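Ser-thr phosphatase MSPP (Mycobacterium smegmatis, PDB 2JFS) probably removes phosphate from phosphoserine and phosphothreonine residues of proteins, as a manganese-binding bacterial member of the PP2C family of metal-dependent phosphatases. Local coordinates at residues L31-D36 against T90-V95; H130-E135 against H150-L155; A47-T52 against L75-L80; L181-D186 against V229-G234. All coordinates share one frame; numbering follows the deposited sequence. Where two conformers were deposited one is given.

Contact 1 of 4, residues L31-D36 against T90-V95; sequences LYAVAD and TTLTAV. With MN (manganese (II) ion), chain B; MN (manganese (II) ion), chain C.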
loop_
_atom_site.group_PDB
_atom_site.type_symbol
_atom_site.label_atom_id
_atom_site.label_comp_id
_atom_site.label_asym_id
_atom_site.label_seq_id
_atom_site.Cartn_x
_atom_site.Cartn_y
_atom_site.Cartn_z
ATOM N N LEU A 31 0.450 5.414 -12.354
ATOM C CA LEU A 31 1.109 4.635 -11.309
ATOM C C LEU A 31 0.883 5.225 -9.906
ATOM O O LEU A 31 1.160 6.418 -9.674
ATOM C CB LEU A 31 2.610 4.549 -11.614
ATOM C CG LEU A 31 3.392 3.773 -10.557
ATOM C CD1 LEU A 31 2.987 2.288 -10.478
ATOM C CD2 LEU A 31 4.875 3.926 -10.814
ATOM N N TYR A 32 0.390 4.390 -8.985
ATOM C CA TYR A 32 0.057 4.803 -7.632
ATOM C C TYR A 32 0.643 3.780 -6.690
ATOM O O TYR A 32 0.564 2.588 -6.963
ATOM C CB TYR A 32 -1.456 4.850 -7.471
ATOM C CG TYR A 32 -2.055 5.868 -8.403
ATOM C CD1 TYR A 32 -2.210 7.194 -8.003
ATOM C CD2 TYR A 32 -2.406 5.534 -9.707
ATOM C CE1 TYR A 32 -2.722 8.164 -8.887
ATOM C CE2 TYR A 32 -2.920 6.479 -10.588
ATOM C CZ TYR A 32 -3.076 7.793 -10.166
ATOM O OH TYR A 32 -3.569 8.770 -11.034
ATOM N N ALA A 33 1.198 4.220 -5.567
ATOM C CA ALA A 33 1.817 3.258 -4.634
ATOM C C ALA A 33 1.939 3.773 -3.218
ATOM O O ALA A 33 1.967 5.015 -2.985
ATOM C CB ALA A 33 3.215 2.864 -5.151
ATOM N N VAL A 34 1.964 2.842 -2.268
ATOM C CA VAL A 34 2.311 3.127 -0.890
ATOM C C VAL A 34 3.440 2.187 -0.503
ATOM O O VAL A 34 3.453 1.007 -0.909
ATOM C CB VAL A 34 1.116 2.895 0.046
ATOM C CG1 VAL A 34 1.531 2.992 1.502
ATOM C CG2 VAL A 34 0.033 3.932 -0.241
ATOM N N ALA A 35 4.381 2.692 0.290
ATOM C CA ALA A 35 5.455 1.866 0.861
ATOM C C ALA A 35 5.561 2.188 2.356
ATOM O O ALA A 35 5.678 3.352 2.718
ATOM C CB ALA A 35 6.807 2.145 0.132
ATOM N N ASP A 36 5.458 1.168 3.203
ATOM C CA ASP A 36 5.518 1.326 4.658
ATOM C C ASP A 36 6.850 0.790 5.161
ATOM O O ASP A 36 7.079 -0.415 5.203
ATOM C CB ASP A 36 4.331 0.596 5.293
ATOM C CG ASP A 36 4.312 0.715 6.796
ATOM O OD1 ASP A 36 5.302 1.214 7.370
ATOM O OD2 ASP A 36 3.296 0.253 7.360
ATOM N N THR A 90 10.957 -2.397 3.699
ATOM C CA THR A 90 9.662 -1.749 3.449
ATOM C C THR A 90 8.648 -2.697 2.815
ATOM O O THR A 90 9.016 -3.672 2.131
ATOM C CB THR A 90 9.855 -0.471 2.553
ATOM O OG1 THR A 90 8.638 0.260 2.482
ATOM C CG2 THR A 90 10.348 -0.823 1.125
ATOM N N THR A 91 7.374 -2.406 3.018
ATOM C CA THR A 91 6.346 -2.991 2.159
ATOM C C THR A 91 6.276 -2.175 0.854
ATOM O O THR A 91 6.856 -1.083 0.748
ATOM C CB THR A 91 4.950 -2.920 2.819
ATOM O OG1 THR A 91 4.500 -1.537 2.769
ATOM C CG2 THR A 91 5.022 -3.395 4.259
ATOM N N LEU A 92 5.514 -2.690 -0.103
ATOM C CA LEU A 92 5.215 -1.973 -1.339
ATOM C C LEU A 92 3.922 -2.482 -1.893
ATOM O O LEU A 92 3.793 -3.704 -2.097
ATOM C CB LEU A 92 6.365 -2.131 -2.378
ATOM C CG LEU A 92 6.141 -1.412 -3.727
ATOM C CD1 LEU A 92 5.837 0.044 -3.568
ATOM C CD2 LEU A 92 7.332 -1.584 -4.663
ATOM N N THR A 93 2.950 -1.603 -2.134
ATOM C CA THR A 93 1.770 -1.978 -2.890
ATOM C C THR A 93 1.643 -0.936 -3.990
ATOM O O THR A 93 1.567 0.284 -3.700
ATOM C CB THR A 93 0.513 -1.982 -2.007
ATOM O OG1 THR A 93 0.702 -3.009 -1.040
ATOM C CG2 THR A 93 -0.740 -2.276 -2.864
ATOM N N ALA A 94 1.609 -1.397 -5.227
ATOM C CA ALA A 94 1.516 -0.487 -6.371
ATOM C C ALA A 94 0.371 -0.887 -7.292
ATOM O O ALA A 94 0.120 -2.087 -7.461
ATOM C CB ALA A 94 2.846 -0.441 -7.139
ATOM N N VAL A 95 -0.330 0.114 -7.826
ATOM C CA VAL A 95 -1.362 -0.069 -8.857
ATOM C C VAL A 95 -0.934 0.686 -10.115
ATOM O O VAL A 95 -0.602 1.853 -10.026
ATOM C CB VAL A 95 -2.725 0.490 -8.391
ATOM C CG1 VAL A 95 -3.776 0.368 -9.497
ATOM C CG2 VAL A 95 -3.188 -0.220 -7.147
HETATM MN MN MN B . 6.369 1.588 9.103
HETATM MN MN MN C . 2.724 0.722 9.441
HETATM O O HOH W 1 7.676 2.478 10.806
HETATM O O HOH W 2 4.533 1.686 10.459
HETATM O O HOH W 3 5.833 3.697 8.589
HETATM O O HOH W 4 2.270 2.700 8.541
#
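Tyr-32 and Val-95 pair through both backbone bonds in the middle of one of the two antiparallel sheets of the PP2C beta-sandwich, where strands 31-38 and 89-96 run side by side. Val-95 N gives its hydrogen to Tyr-32 O at 2.8 Å, and Val-34 and Thr-93 form a second doubly bonded pair. Here the packing is apolar and close. On one face Ala-33 CB lies 3.9 Å from Ala-94 CB, and Leu-92 CD1 leans across to 4.2 Å from Ala-33 CB; helix 42-59 covers this side through Leu-50. On the other face Tyr-32, Val-34, Thr-93 and Val-95 meet Ile-183 of the second sheet, inside the sandwich.

The pairing changes character toward the metal end. Asp-36 N bonds to the hydroxyl of Thr-91 rather than to a carbonyl, Asp-36 N to Thr-91 OG1 being 2.9 Å. Thr-91 OG1 sits between its own backbone N and carbonyl carbon (chi1 73°), which turns it to that N-H; it also bonds Ser-113 OG. In return Thr-91 N reaches Asp-36 O from above the carbonyl plane. The hydrated side begins at the Asp-36 carboxylate, whose two manganese ions carry waters. Its oxygens are divided between the ions: OD1 lies 2.1 Å from one manganese and OD2 2.2 Å from the other, with water 2 also bound to both.

Contact 2 of 4, residues H130-E135 against H150-L155; sequences HSVAGE and HPQRHL. With MN (manganese (II) ion), chain D.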
loop_
_atom_site.group_PDB
_atom_site.type_symbol
_atom_site.label_atom_id
_atom_site.label_comp_id
_atom_site.label_asym_id
_atom_site.label_seq_id
_atom_site.Cartn_x
_atom_site.Cartn_y
_atom_site.Cartn_z
ATOM N N HIS A 130 0.908 -10.131 3.672
ATOM C CA HIS A 130 2.042 -11.027 3.977
ATOM C C HIS A 130 2.520 -10.670 5.393
ATOM O O HIS A 130 3.598 -10.072 5.585
ATOM C CB HIS A 130 3.163 -10.878 2.939
ATOM C CG HIS A 130 2.675 -10.881 1.528
ATOM N ND1 HIS A 130 1.879 -11.870 0.980
ATOM C CD2 HIS A 130 2.880 -9.978 0.546
ATOM C CE1 HIS A 130 1.617 -11.560 -0.291
ATOM N NE2 HIS A 130 2.203 -10.406 -0.565
ATOM N N SER A 131 1.700 -11.041 6.362
ATOM C CA SER A 131 2.081 -10.970 7.766
ATOM C C SER A 131 1.661 -12.302 8.368
ATOM O O SER A 131 0.879 -13.024 7.762
ATOM C CB SER A 131 1.310 -9.875 8.464
ATOM O OG SER A 131 -0.091 -10.144 8.381
ATOM N N VAL A 132 2.094 -12.601 9.588
ATOM C CA VAL A 132 1.725 -13.889 10.181
ATOM C C VAL A 132 0.181 -14.003 10.248
ATOM O O VAL A 132 -0.393 -15.013 9.789
ATOM C CB VAL A 132 2.362 -14.047 11.576
ATOM C CG1 VAL A 132 1.770 -15.283 12.318
ATOM C CG2 VAL A 132 3.896 -14.183 11.418
ATOM N N ALA A 133 -0.487 -12.961 10.759
ATOM C CA ALA A 133 -1.944 -13.009 10.786
ATOM C C ALA A 133 -2.549 -13.075 9.379
ATOM O O ALA A 133 -3.517 -13.788 9.134
ATOM C CB ALA A 133 -2.537 -11.846 11.594
ATOM N N GLY A 134 -1.977 -12.318 8.458
ATOM C CA GLY A 134 -2.450 -12.304 7.068
ATOM C C GLY A 134 -2.352 -13.666 6.412
ATOM O O GLY A 134 -3.213 -14.035 5.597
ATOM N N GLU A 135 -1.304 -14.451 6.735
ATOM C CA GLU A 135 -1.195 -15.764 6.140
ATOM C C GLU A 135 -2.275 -16.694 6.713
ATOM O O GLU A 135 -2.807 -17.559 6.010
ATOM C CB GLU A 135 0.194 -16.395 6.381
ATOM C CG GLU A 135 1.399 -15.605 5.870
ATOM C CD GLU A 135 1.460 -15.418 4.369
ATOM O OE1 GLU A 135 0.584 -15.929 3.624
ATOM O OE2 GLU A 135 2.425 -14.728 3.911
ATOM N N HIS A 150 -4.812 -10.321 16.373
ATOM C CA HIS A 150 -3.808 -11.372 16.479
ATOM C C HIS A 150 -2.444 -10.780 16.890
ATOM O O HIS A 150 -2.015 -9.763 16.350
ATOM C CB HIS A 150 -3.711 -12.099 15.128
ATOM C CG HIS A 150 -2.909 -13.366 15.190
ATOM N ND1 HIS A 150 -1.531 -13.357 15.257
ATOM C CD2 HIS A 150 -3.291 -14.671 15.249
ATOM C CE1 HIS A 150 -1.094 -14.604 15.341
ATOM N NE2 HIS A 150 -2.140 -15.420 15.339
ATOM N N PRO A 151 -1.771 -11.392 17.877
ATOM C CA PRO A 151 -0.568 -10.735 18.416
ATOM C C PRO A 151 0.554 -10.610 17.397
ATOM O O PRO A 151 1.469 -9.814 17.625
ATOM C CB PRO A 151 -0.161 -11.638 19.600
ATOM C CG PRO A 151 -0.795 -12.992 19.279
ATOM C CD PRO A 151 -2.093 -12.651 18.581
ATOM N N GLN A 152 0.516 -11.388 16.300
ATOM C CA GLN A 152 1.571 -11.300 15.294
ATOM C C GLN A 152 1.094 -10.601 14.037
ATOM O O GLN A 152 1.687 -10.765 12.978
ATOM C CB GLN A 152 2.133 -12.688 14.980
ATOM C CG GLN A 152 2.600 -13.426 16.219
ATOM C CD GLN A 152 3.345 -14.678 15.841
ATOM O OE1 GLN A 152 4.386 -14.603 15.176
ATOM N NE2 GLN A 152 2.806 -15.843 16.221
ATOM N N ARG A 153 0.040 -9.795 14.185
ATOM C CA ARG A 153 -0.550 -9.069 13.052
ATOM C C ARG A 153 0.508 -8.257 12.316
ATOM O O ARG A 153 0.466 -8.163 11.088
ATOM C CB ARG A 153 -1.684 -8.175 13.573
ATOM C CG ARG A 153 -2.357 -7.313 12.539
ATOM C CD ARG A 153 -3.422 -6.480 13.211
ATOM N NE ARG A 153 -4.024 -5.577 12.230
ATOM C CZ ARG A 153 -5.074 -4.789 12.460
ATOM N NH1 ARG A 153 -5.657 -4.749 13.663
ATOM N NH2 ARG A 153 -5.544 -4.029 11.475
ATOM N N HIS A 154 1.479 -7.715 13.033
ATOM C CA HIS A 154 2.405 -6.740 12.441
ATOM C C HIS A 154 3.704 -7.346 11.991
ATOM O O HIS A 154 4.537 -6.605 11.409
ATOM C CB HIS A 154 2.599 -5.509 13.365
ATOM C CG HIS A 154 1.367 -4.672 13.458
ATOM N ND1 HIS A 154 1.120 -3.620 12.596
ATOM C CD2 HIS A 154 0.274 -4.771 14.256
ATOM C CE1 HIS A 154 -0.066 -3.103 12.868
ATOM N NE2 HIS A 154 -0.598 -3.775 13.878
ATOM N N LEU A 155 3.872 -8.686 12.172
ATOM C CA LEU A 155 5.080 -9.413 11.792
ATOM C C LEU A 155 5.037 -9.821 10.319
ATOM O O LEU A 155 4.267 -10.705 9.938
ATOM C CB LEU A 155 5.280 -10.655 12.677
ATOM C CG LEU A 155 6.567 -11.458 12.504
ATOM C CD1 LEU A 155 7.786 -10.557 12.707
ATOM C CD2 LEU A 155 6.632 -12.634 13.456
HETATM MN MN MN D . 2.412 -2.485 11.204
HETATM O O HOH W 5 3.172 -4.318 10.064
HETATM O O HOH W 6 4.016 -2.440 12.747
HETATM O O HOH W 7 1.382 -0.757 12.234
#
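Val-132 N donates to Leu-155 O over 2.9 Å, a backbone hydrogen bond joining the first turn of helix 132-138 to the irregular segment 150-155. That segment is folded into two type I beta turns, His-150 to Arg-153 and Gln-152 to Leu-155, which overlap at Gln-152 and Arg-153 and lie beside the start of the helix. The N-H of Val-132 arrives nearly head-on to the Leu-155 carbonyl, although the angle at its hydrogen is a modest 143°. Ser-131 is the N-cap: its OG accepts from Gly-134 N at 2.9 Å, while its CB rests 3.2 Å from Arg-153 O.

Val-132 crosses two side chains of the loop obliquely. Its CG1, anti to the backbone N (chi1 170°), lies against Gln-152 CB, and its CG2 meets Leu-155 CD2 at 3.7 Å. The next residue, Ala-133, sets its CB against Arg-153 CA and His-150 CB, touching each at 3.7 Å. The imidazole of His-150 is held by its own turn, because ND1 accepts from Gln-152 N, and Pro-151 CD lies over one ring face, toward its rim. Arg-153 is extended, its NH2 bonding to Phe-189 O.

His-154 points its CB away from the helix segment and binds the third manganese through ND1 at 2.2 Å; water 5, a ligand of that ion, donates to His-154 O. An N-capped helix start thus packs on two overlapping type I turns, the second of which carries His-154, a ligand of the third manganese in a PP2C-type metal centre.

Contact 3 of 4, residues A47-T52 against L75-L80; sequences ATALKT and LRVFEL. With GOL (glycerol), chain H.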
loop_
_atom_site.group_PDB
_atom_site.type_symbol
_atom_site.label_atom_id
_atom_site.label_comp_id
_atom_site.label_asym_id
_atom_site.label_seq_id
_atom_site.Cartn_x
_atom_site.Cartn_y
_atom_site.Cartn_z
ATOM N N ALA A 47 11.311 5.474 0.914
ATOM C CA ALA A 47 11.532 6.565 -0.042
ATOM C C ALA A 47 12.316 6.021 -1.234
ATOM O O ALA A 47 11.992 6.304 -2.408
ATOM C CB ALA A 47 12.272 7.741 0.611
ATOM N N THR A 48 13.341 5.227 -0.932
ATOM C CA THR A 48 14.220 4.685 -1.970
ATOM C C THR A 48 13.443 3.734 -2.877
ATOM O O THR A 48 13.634 3.766 -4.088
ATOM C CB THR A 48 15.475 4.014 -1.378
ATOM O OG1 THR A 48 16.225 5.018 -0.683
ATOM C CG2 THR A 48 16.370 3.386 -2.479
ATOM N N ALA A 49 12.570 2.898 -2.295
ATOM C CA ALA A 49 11.763 1.973 -3.101
ATOM C C ALA A 49 10.893 2.708 -4.104
ATOM O O ALA A 49 10.848 2.316 -5.258
ATOM C CB ALA A 49 10.903 1.080 -2.212
ATOM N N LEU A 50 10.220 3.766 -3.656
ATOM C CA LEU A 50 9.278 4.467 -4.535
ATOM C C LEU A 50 9.986 5.317 -5.594
ATOM O O LEU A 50 9.518 5.375 -6.731
ATOM C CB LEU A 50 8.254 5.300 -3.750
ATOM C CG LEU A 50 7.327 4.448 -2.876
ATOM C CD1 LEU A 50 6.191 5.292 -2.343
ATOM C CD2 LEU A 50 6.787 3.226 -3.600
ATOM N N LYS A 51 11.132 5.903 -5.239
ATOM C CA LYS A 51 11.965 6.645 -6.189
ATOM C C LYS A 51 12.419 5.691 -7.300
ATOM O O LYS A 51 12.378 6.014 -8.498
ATOM C CB LYS A 51 13.142 7.279 -5.426
ATOM C CG LYS A 51 14.396 7.673 -6.207
ATOM C CD LYS A 51 15.415 8.269 -5.227
ATOM C CE LYS A 51 16.382 9.207 -5.910
ATOM N NZ LYS A 51 16.831 10.336 -5.029
ATOM N N THR A 52 12.844 4.493 -6.912
ATOM C CA THR A 52 13.294 3.487 -7.861
ATOM C C THR A 52 12.165 2.924 -8.731
ATOM O O THR A 52 12.329 2.725 -9.957
ATOM C CB THR A 52 14.026 2.345 -7.127
ATOM O OG1 THR A 52 15.122 2.899 -6.386
ATOM C CG2 THR A 52 14.547 1.321 -8.097
ATOM N N LEU A 75 16.379 -4.379 -5.073
ATOM C CA LEU A 75 17.835 -4.434 -5.130
ATOM C C LEU A 75 18.493 -3.146 -4.643
ATOM O O LEU A 75 19.516 -3.176 -3.967
ATOM C CB LEU A 75 18.304 -4.741 -6.543
ATOM C CG LEU A 75 18.197 -6.168 -7.059
ATOM C CD1 LEU A 75 19.037 -6.248 -8.314
ATOM C CD2 LEU A 75 18.707 -7.202 -6.047
ATOM N N ARG A 76 17.867 -2.020 -4.960
ATOM C CA ARG A 76 18.419 -0.750 -4.543
ATOM C C ARG A 76 18.312 -0.533 -3.032
ATOM O O ARG A 76 19.290 -0.104 -2.414
ATOM C CB ARG A 76 17.789 0.405 -5.311
ATOM C CG ARG A 76 18.418 1.720 -4.999
ATOM C CD ARG A 76 19.580 2.028 -5.959
ATOM N NE ARG A 76 20.946 1.777 -5.448
ATOM C CZ ARG A 76 21.611 2.595 -4.622
ATOM N NH1 ARG A 76 21.006 3.682 -4.147
ATOM N NH2 ARG A 76 22.851 2.312 -4.241
ATOM N N VAL A 77 17.168 -0.841 -2.420
ATOM C CA VAL A 77 17.092 -0.722 -0.978
ATOM C C VAL A 77 18.064 -1.668 -0.259
ATOM O O VAL A 77 18.670 -1.302 0.756
ATOM C CB VAL A 77 15.634 -0.960 -0.512
ATOM C CG1 VAL A 77 15.514 -0.937 1.003
ATOM C CG2 VAL A 77 14.725 0.082 -1.111
ATOM N N PHE A 78 18.193 -2.883 -0.784
ATOM C CA PHE A 78 19.072 -3.898 -0.185
ATOM C C PHE A 78 20.536 -3.476 -0.275
ATOM O O PHE A 78 21.319 -3.677 0.671
ATOM C CB PHE A 78 18.851 -5.267 -0.842
ATOM C CG PHE A 78 19.680 -6.386 -0.240
ATOM C CD1 PHE A 78 19.555 -6.725 1.114
ATOM C CD2 PHE A 78 20.555 -7.111 -1.036
ATOM C CE1 PHE A 78 20.318 -7.766 1.668
ATOM C CE2 PHE A 78 21.319 -8.154 -0.491
ATOM C CZ PHE A 78 21.198 -8.473 0.851
ATOM N N GLU A 79 20.922 -2.891 -1.409
ATOM C CA GLU A 79 22.323 -2.496 -1.581
ATOM C C GLU A 79 22.638 -1.334 -0.633
ATOM O O GLU A 79 23.715 -1.248 -0.056
ATOM C CB GLU A 79 22.609 -2.158 -3.055
ATOM C CG GLU A 79 22.506 -3.401 -3.993
ATOM C CD GLU A 79 22.764 -3.102 -5.489
ATOM O OE1 GLU A 79 22.205 -2.125 -6.027
ATOM O OE2 GLU A 79 23.519 -3.865 -6.132
ATOM N N LEU A 80 21.665 -0.448 -0.446
ATOM C CA LEU A 80 21.827 0.690 0.442
ATOM C C LEU A 80 21.817 0.322 1.943
ATOM O O LEU A 80 22.612 0.849 2.725
ATOM C CB LEU A 80 20.686 1.691 0.171
ATOM C CG LEU A 80 20.639 3.027 0.928
ATOM C CD1 LEU A 80 21.665 4.060 0.362
ATOM C CD2 LEU A 80 19.160 3.580 0.945
HETATM C C1 GOL H . 18.040 6.472 -2.395
HETATM O O1 GOL H . 16.838 7.208 -2.330
HETATM C C2 GOL H . 18.823 6.823 -3.641
HETATM O O2 GOL H . 20.189 6.477 -3.439
HETATM C C3 GOL H . 18.182 6.086 -4.816
HETATM O O3 GOL H . 18.883 4.877 -5.028
#
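Thr-48 holds CG2 anti to its backbone N (chi1 -63° for OG1), which sends the methyl across to helix 63-81. There it meets Arg-76, whose CB points toward helix 42-59 and whose CG, likewise anti to the backbone N (chi1 -175°), continues to the contact before bends at chi2 and chi3 carry the guanidinium off again. The two side chains pass at a slant, with Thr-48 CG2 3.6 Å from Arg-76 CG. Val-77 CG2 comes in beside them, 3.9 Å from Thr-48 CG2 and 4.1 Å from Ala-49 CB, on the buried side.

These helices are consecutive in the chain and form the helical layer over one sheet of the PP2C sandwich. They run in roughly opposed directions, the axes of the two segments crossing at 143° with a closest approach of 8.9 Å. No hydrogen bond joins segments 47-52 and 75-80. On the sheet side, Leu-50 touches strands 23-28, 31-38 and 89-96, while Ala-49 and Val-77 share Leu-160 from a loop.

Thr-52 OG1 serves its own helix, donating to Thr-48 O at 2.9 Å from the opposite face of that carbonyl to Thr-52 N. The same hydroxyl oxygen, Thr-52 OG1, also lies 3.8 Å from Arg-76 CG, the side chains crossing at about a right angle. On the outer side, Arg-76 NH1 donates to O3 of a glycerol, probably from the crystallisation liquor, at 2.6 Å.

Contact 4 of 4, residues L181-D186 against V229-G234; sequences LLISSD and VVIDLG. With MN (manganese (II) ion), chain D; MN (manganese (II) ion), chain C.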
loop_
_atom_site.group_PDB
_atom_site.type_symbol
_atom_site.label_atom_id
_atom_site.label_comp_id
_atom_site.label_asym_id
_atom_site.label_seq_id
_atom_site.Cartn_x
_atom_site.Cartn_y
_atom_site.Cartn_z
ATOM N N LEU A 181 -10.440 3.053 -5.931
ATOM C CA LEU A 181 -9.446 2.223 -5.298
ATOM C C LEU A 181 -8.825 3.009 -4.171
ATOM O O LEU A 181 -8.642 4.222 -4.273
ATOM C CB LEU A 181 -8.340 1.840 -6.285
ATOM C CG LEU A 181 -8.839 1.118 -7.547
ATOM C CD1 LEU A 181 -7.665 0.873 -8.507
ATOM C CD2 LEU A 181 -9.535 -0.210 -7.160
ATOM N N LEU A 182 -8.479 2.297 -3.111
ATOM C CA LEU A 182 -7.749 2.892 -1.983
ATOM C C LEU A 182 -6.539 2.032 -1.687
ATOM O O LEU A 182 -6.681 0.843 -1.426
ATOM C CB LEU A 182 -8.651 2.909 -0.733
ATOM C CG LEU A 182 -7.961 3.146 0.612
ATOM C CD1 LEU A 182 -7.418 4.572 0.680
ATOM C CD2 LEU A 182 -8.888 2.896 1.796
ATOM N N ILE A 183 -5.352 2.632 -1.735
ATOM C CA ILE A 183 -4.155 1.974 -1.212
ATOM C C ILE A 183 -3.796 2.607 0.117
ATOM O O ILE A 183 -3.822 3.841 0.222
ATOM C CB ILE A 183 -2.935 2.135 -2.137
ATOM C CG1 ILE A 183 -3.320 1.964 -3.614
ATOM C CG2 ILE A 183 -1.844 1.172 -1.681
ATOM C CD1 ILE A 183 -2.168 2.371 -4.549
ATOM N N SER A 184 -3.506 1.815 1.133
ATOM C CA SER A 184 -3.138 2.431 2.398
ATOM C C SER A 184 -2.037 1.686 3.098
ATOM O O SER A 184 -1.830 0.490 2.862
ATOM C CB SER A 184 -4.334 2.548 3.342
ATOM O OG SER A 184 -4.605 1.310 3.959
ATOM N N SER A 185 -1.309 2.375 3.955
ATOM C CA SER A 185 -0.457 1.634 4.897
ATOM C C SER A 185 -1.369 1.020 5.986
ATOM O O SER A 185 -2.559 1.402 6.145
ATOM C CB SER A 185 0.619 2.544 5.524
ATOM O OG SER A 185 0.007 3.601 6.272
ATOM N N ASP A 186 -0.800 0.098 6.765
ATOM C CA ASP A 186 -1.582 -0.542 7.806
ATOM C C ASP A 186 -2.003 0.389 8.935
ATOM O O ASP A 186 -2.858 0.027 9.723
ATOM C CB ASP A 186 -0.843 -1.772 8.353
ATOM C CG ASP A 186 0.438 -1.438 9.075
ATOM O OD1 ASP A 186 0.953 -0.301 9.011
ATOM O OD2 ASP A 186 0.925 -2.361 9.753
ATOM N N VAL A 229 -3.895 6.591 -0.527
ATOM C CA VAL A 229 -3.961 7.032 -1.910
ATOM C C VAL A 229 -5.335 6.634 -2.408
ATOM O O VAL A 229 -5.685 5.445 -2.344
ATOM C CB VAL A 229 -2.854 6.379 -2.774
ATOM C CG1 VAL A 229 -3.044 6.742 -4.271
ATOM C CG2 VAL A 229 -1.435 6.726 -2.221
ATOM N N VAL A 230 -6.104 7.605 -2.901
ATOM C CA VAL A 230 -7.465 7.317 -3.402
ATOM C C VAL A 230 -7.540 7.606 -4.899
ATOM O O VAL A 230 -7.122 8.692 -5.336
ATOM C CB VAL A 230 -8.550 8.134 -2.638
ATOM C CG1 VAL A 230 -9.939 8.057 -3.331
ATOM C CG2 VAL A 230 -8.621 7.664 -1.161
ATOM N N ILE A 231 -8.077 6.646 -5.671
ATOM C CA ILE A 231 -8.112 6.753 -7.134
ATOM C C ILE A 231 -9.550 6.519 -7.572
ATOM O O ILE A 231 -10.123 5.459 -7.314
ATOM C CB ILE A 231 -7.190 5.691 -7.803
ATOM C CG1 ILE A 231 -5.771 5.748 -7.232
ATOM C CG2 ILE A 231 -7.181 5.852 -9.344
ATOM C CD1 ILE A 231 -5.114 4.376 -7.190
ATOM N N ASP A 232 -10.133 7.514 -8.232
ATOM C CA ASP A 232 -11.450 7.335 -8.820
ATOM C C ASP A 232 -11.329 6.973 -10.294
ATOM O O ASP A 232 -10.605 7.633 -11.047
ATOM C CB ASP A 232 -12.292 8.609 -8.666
ATOM C CG ASP A 232 -12.932 8.728 -7.284
ATOM O OD1 ASP A 232 -13.220 7.682 -6.642
ATOM O OD2 ASP A 232 -13.131 9.876 -6.843
ATOM N N LEU A 233 -12.059 5.936 -10.690
ATOM C CA LEU A 233 -12.008 5.438 -12.068
ATOM C C LEU A 233 -13.240 5.875 -12.863
ATOM O O LEU A 233 -14.347 5.930 -12.321
ATOM C CB LEU A 233 -11.871 3.904 -12.058
ATOM C CG LEU A 233 -10.726 3.313 -11.213
ATOM C CD1 LEU A 233 -10.815 1.798 -11.154
ATOM C CD2 LEU A 233 -9.404 3.745 -11.831
ATOM N N GLY A 234 -13.054 6.154 -14.148
ATOM C CA GLY A 234 -14.178 6.566 -14.989
ATOM C C GLY A 234 -14.181 5.867 -16.323
ATOM O O GLY A 234 -13.183 5.207 -16.647
ATOM O OXT GLY A 234 -15.174 5.964 -17.077
HETATM MN MN MN D . 2.412 -2.485 11.204
HETATM MN MN MN C . 2.724 0.722 9.441
HETATM O O HOH W 2 4.533 1.686 10.459
HETATM O O HOH W 4 2.270 2.700 8.541
HETATM O O HOH W 6 4.016 -2.440 12.747
HETATM O O HOH W 5 3.172 -4.318 10.064
HETATM O O HOH W 7 1.382 -0.757 12.234
#
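The second sheet of the PP2C beta-sandwich pairs strands 180-184 and 226-233 antiparallel, and the end of the first leads directly to the metal centre. Leu-181 with Ile-231 and Ile-183 with Val-229 are the hydrogen-bonded pairs. Leu-181 N reaches Ile-231 O at 2.8 Å, and the three remaining bonds are each 2.9 Å long. Leu-182 and Val-230 form the non-hydrogen-bonded pair between them.

The two faces pack against different layers. Leu-181, Ile-183, Val-229 and Ile-231 look into the sandwich, where Val-229 touches Val-34 and Ile-231 touches Tyr-32 of the first sheet. On this face Ile-183 CB stands 4.3 Å from Val-229 CB, and Leu-181 CG meets Leu-233 CD1 at 4.2 Å, the leucines slanting past one another. Leu-182 and Val-230 face helix 206-219; with CG anti to the backbone N (chi1 164°), Leu-182 swings CD1 over to 3.8 Å from Val-230 CG2.

Past the paired region the chain turns off toward the metals. Ser-185 OG is gripped by Asp-23 and by the backbone N of Thr-227, fixing the residue just before the metal ligand. Asp-186 then spreads its carboxylate between two ions, OD1 at 2.1 Å from the manganese shared with Asp-36 and OD2 at 2.1 Å from the manganese bound by His-154.

Overall arrangement
Contacts 1 and 4 are the inner strand pairs of the two facing sheets, their centres 11 Å apart, and they close on each other in the hydrophobic interior: Val-34 CG2 lies 3.6 Å from Ile-183 CG2. Segment 47-52 of contact 3 covers the face of contact 1 that carries Ala-33, Ala-35 and Leu-92, with Leu-50 CD2 3.3 Å from Leu-92 CD1. The metal centre ties contacts 1, 2 and 4 together. Asp-36 and Asp-186 share one manganese, which draws their carboxylates together, and Asp-186 reaches on to the ion held by His-154 of contact 2. That site therefore joins contacts 2 and 4 although their centres are 23 Å apart.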